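Local structure of probable M18-family aminopeptidase 1 (Thermotoga maritima, 2GLF) at residues S324-A330 with D416-L422. The protein probably acts as a metal-dependent aminopeptidase of the M18 family, removing residues from the N-termini of peptides. Coordinates in Å, arbitrary orientation, origin at the centre of the assembly. Numbering follows the deposited sequence.
Sequences SGDVCAA and DMGPALL. With MN (manganese (II) ion), chain E.
Two parallel strands can keep one register across an interruption that presents a metal ligand: 324-330 beside 416-422 is a worked example. The register pairs S324 with D416 (CA-CA 4.4 Å) and, past the irregularity, C328 with A420 (4.7 Å). M417 N, of a selenomethionine, donates to S324 O (2.8 Å) and D326 N more loosely to M417 O (3.3 Å); then C328 N bonds P419 O (3.0 Å), L421 N bonds C328 O (2.8 Å) and A330 N bonds L421 O (3.0 Å). The three residues with most area buried by this contact lie at the ends and middle of 324-330. A330 sets CB 3.4 Å from A420 CB and 3.3 Å from L422 CD1. S324, chi1 t, donates from OG to D416 OD2 (3.2 Å), which T402 also binds. V327, chi1 m, lays CG1 3.8 Å from L421 CD1, beside helix 248-263. Extended G418 has its CA 3.4 Å from D326 O, which a CB would hit. D326, chi1 t, points away and chelates manganese through OD1 (2.5 Å) and OD2 (2.4 Å), alongside H92 and D249: the dinuclear metal centre beside the central sheet, as in M18 metallopeptidases.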
ATOM      1  N   SER A 324      42.391  -2.789 -23.534  1.00 20.20           N
ATOM      2  CA  SER A 324      41.171  -3.571 -23.396  1.00 19.56           C
ATOM      3  C   SER A 324      40.192  -3.056 -24.453  1.00 18.64           C
ATOM      4  O   SER A 324      39.574  -2.007 -24.277  1.00 17.98           O
ATOM      5  CB  SER A 324      40.593  -3.369 -21.996  1.00 15.46           C
ATOM      6  OG  SER A 324      39.402  -4.110 -21.822  1.00 17.60           O
ATOM      7  N   GLY A 325      40.061  -3.788 -25.554  1.00 16.30           N
ATOM      8  CA  GLY A 325      39.170  -3.355 -26.615  1.00 16.72           C
ATOM      9  C   GLY A 325      37.715  -3.769 -26.467  1.00 17.07           C
ATOM     10  O   GLY A 325      37.342  -4.883 -26.836  1.00 17.84           O
ATOM     11  N   ASP A 326      36.894  -2.873 -25.926  1.00 12.13           N
ATOM     12  CA  ASP A 326      35.471  -3.137 -25.748  1.00 11.25           C
ATOM     13  C   ASP A 326      34.693  -1.840 -25.979  1.00 11.14           C
ATOM     14  O   ASP A 326      35.248  -0.748 -25.885  1.00 11.14           O
ATOM     15  CB  ASP A 326      35.198  -3.697 -24.350  1.00 12.94           C
ATOM     16  CG  ASP A 326      33.936  -4.548 -24.297  1.00 14.20           C
ATOM     17  OD1 ASP A 326      33.727  -5.243 -23.285  1.00 16.62           O
ATOM     18  OD2 ASP A 326      33.152  -4.526 -25.265  1.00 16.20           O
ATOM     19  N   VAL A 327      33.408  -1.968 -26.284  1.00 13.75           N
ATOM     20  CA  VAL A 327      32.550  -0.823 -26.578  1.00 13.74           C
ATOM     21  C   VAL A 327      31.965  -0.125 -25.360  1.00 13.69           C
ATOM     22  O   VAL A 327      31.795  -0.729 -24.304  1.00 13.69           O
ATOM     23  CB  VAL A 327      31.363  -1.256 -27.453  1.00 15.98           C
ATOM     24  CG1 VAL A 327      31.857  -1.895 -28.746  1.00 15.24           C
ATOM     25  CG2 VAL A 327      30.499  -2.238 -26.675  1.00 15.77           C
ATOM     26  N   CYS A 328      31.654   1.154 -25.519  1.00 21.10           N
ATOM     27  CA  CYS A 328      31.042   1.927 -24.448  1.00 21.79           C
ATOM     28  C   CYS A 328      29.679   2.364 -24.973  1.00 22.02           C
ATOM     29  O   CYS A 328      29.314   2.039 -26.107  1.00 21.76           O
ATOM     30  CB  CYS A 328      31.892   3.147 -24.088  1.00 15.74           C
ATOM     31  SG  CYS A 328      32.232   4.239 -25.483  1.00 18.77           S
ATOM     32  N   ALA A 329      28.928   3.097 -24.157  1.00 16.63           N
ATOM     33  CA  ALA A 329      27.597   3.540 -24.546  1.00 16.84           C
ATOM     34  C   ALA A 329      27.593   4.989 -24.987  1.00 17.51           C
ATOM     35  O   ALA A 329      28.059   5.859 -24.265  1.00 18.21           O
ATOM     36  CB  ALA A 329      26.639   3.346 -23.385  1.00 20.34           C
ATOM     37  N   ALA A 330      27.078   5.243 -26.182  1.00 20.90           N
ATOM     38  CA  ALA A 330      26.996   6.600 -26.706  1.00 21.50           C
ATOM     39  C   ALA A 330      25.704   7.202 -26.152  1.00 21.55           C
ATOM     40  O   ALA A 330      24.852   6.463 -25.654  1.00 22.45           O
ATOM     41  CB  ALA A 330      26.959   6.568 -28.219  1.00 22.17           C
ATOM     42  N   ASP A 416      40.762   0.563 -20.923  1.00 26.09           N
ATOM     43  CA  ASP A 416      39.627   0.238 -21.783  1.00 27.42           C
ATOM     44  C   ASP A 416      39.554   1.254 -22.919  1.00 28.05           C
ATOM     45  O   ASP A 416      39.699   2.456 -22.696  1.00 28.38           O
ATOM     46  CB  ASP A 416      38.324   0.265 -20.984  1.00 41.22           C
ATOM     47  CG  ASP A 416      38.339  -0.697 -19.813  1.00 42.94           C
ATOM     48  OD1 ASP A 416      38.715  -0.283 -18.692  1.00 45.33           O
ATOM     49  OD2 ASP A 416      37.984  -1.873 -20.022  1.00 43.81           O
HETATM   50  N   MSE A 417      39.321   0.773 -24.135  1.00 22.40           N
HETATM   51  CA  MSE A 417      39.251   1.658 -25.288  1.00 24.85           C
HETATM   52  C   MSE A 417      38.450   1.012 -26.412  1.00 22.76           C
HETATM   53  O   MSE A 417      38.574  -0.185 -26.676  1.00 22.94           O
HETATM   54  CB  MSE A 417      40.665   1.974 -25.759  1.00 58.44           C
HETATM   55  CG  MSE A 417      40.775   3.196 -26.632  1.00 62.62           C
HETATM   56 SE   MSE A 417      42.615   3.756 -26.764  1.00 66.79          SE
HETATM   57  CE  MSE A 417      42.725   4.749 -25.110  1.00 63.15           C
ATOM     58  N   GLY A 418      37.620   1.813 -27.066  1.00  8.98           N
ATOM     59  CA  GLY A 418      36.798   1.303 -28.146  1.00  8.98           C
ATOM     60  C   GLY A 418      35.737   2.302 -28.567  1.00  8.98           C
ATOM     61  O   GLY A 418      35.666   3.397 -28.014  1.00  8.98           O
ATOM     62  N   PRO A 419      34.895   1.956 -29.552  1.00 24.32           N
ATOM     63  CA  PRO A 419      33.842   2.862 -30.020  1.00 23.87           C
ATOM     64  C   PRO A 419      32.578   2.861 -29.136  1.00 23.48           C
ATOM     65  O   PRO A 419      32.387   1.968 -28.300  1.00 23.02           O
ATOM     66  CB  PRO A 419      33.578   2.358 -31.437  1.00  7.15           C
ATOM     67  CG  PRO A 419      33.730   0.885 -31.281  1.00  7.15           C
ATOM     68  CD  PRO A 419      34.973   0.756 -30.406  1.00  7.15           C
ATOM     69  N   ALA A 420      31.728   3.870 -29.329  1.00 20.07           N
ATOM     70  CA  ALA A 420      30.486   4.002 -28.574  1.00 19.12           C
ATOM     71  C   ALA A 420      29.325   3.414 -29.368  1.00 18.57           C
ATOM     72  O   ALA A 420      29.232   3.624 -30.577  1.00 19.24           O
ATOM     73  CB  ALA A 420      30.216   5.470 -28.268  1.00  8.98           C
ATOM     74  N   LEU A 421      28.440   2.683 -28.692  1.00 13.00           N
ATOM     75  CA  LEU A 421      27.296   2.071 -29.370  1.00 11.83           C
ATOM     76  C   LEU A 421      25.944   2.514 -28.826  1.00 11.29           C
ATOM     77  O   LEU A 421      25.814   2.921 -27.673  1.00 10.59           O
ATOM     78  CB  LEU A 421      27.341   0.539 -29.277  1.00  4.90           C
ATOM     79  CG  LEU A 421      28.504  -0.286 -29.807  1.00  4.83           C
ATOM     80  CD1 LEU A 421      28.147  -1.743 -29.660  1.00  5.16           C
ATOM     81  CD2 LEU A 421      28.780   0.045 -31.254  1.00  4.83           C
ATOM     82  N   LEU A 422      24.937   2.399 -29.681  1.00  7.05           N
ATOM     83  CA  LEU A 422      23.569   2.728 -29.335  1.00  7.05           C
ATOM     84  C   LEU A 422      22.816   1.402 -29.340  1.00  7.05           C
ATOM     85  O   LEU A 422      22.954   0.618 -30.267  1.00  7.05           O
ATOM     86  CB  LEU A 422      22.992   3.684 -30.374  1.00 10.25           C
ATOM     87  CG  LEU A 422      22.768   5.131 -29.920  1.00 10.25           C
ATOM     88  CD1 LEU A 422      23.905   5.595 -29.034  1.00 10.25           C
ATOM     89  CD2 LEU A 422      22.620   6.023 -31.136  1.00 10.25           C
TER
HETATM   90 MN    MN E5001      31.584  -6.104 -24.374  1.00 17.51          MN
HETATM   91  O   HOH W   1      30.716  -3.915 -24.228  1.00 24.06           O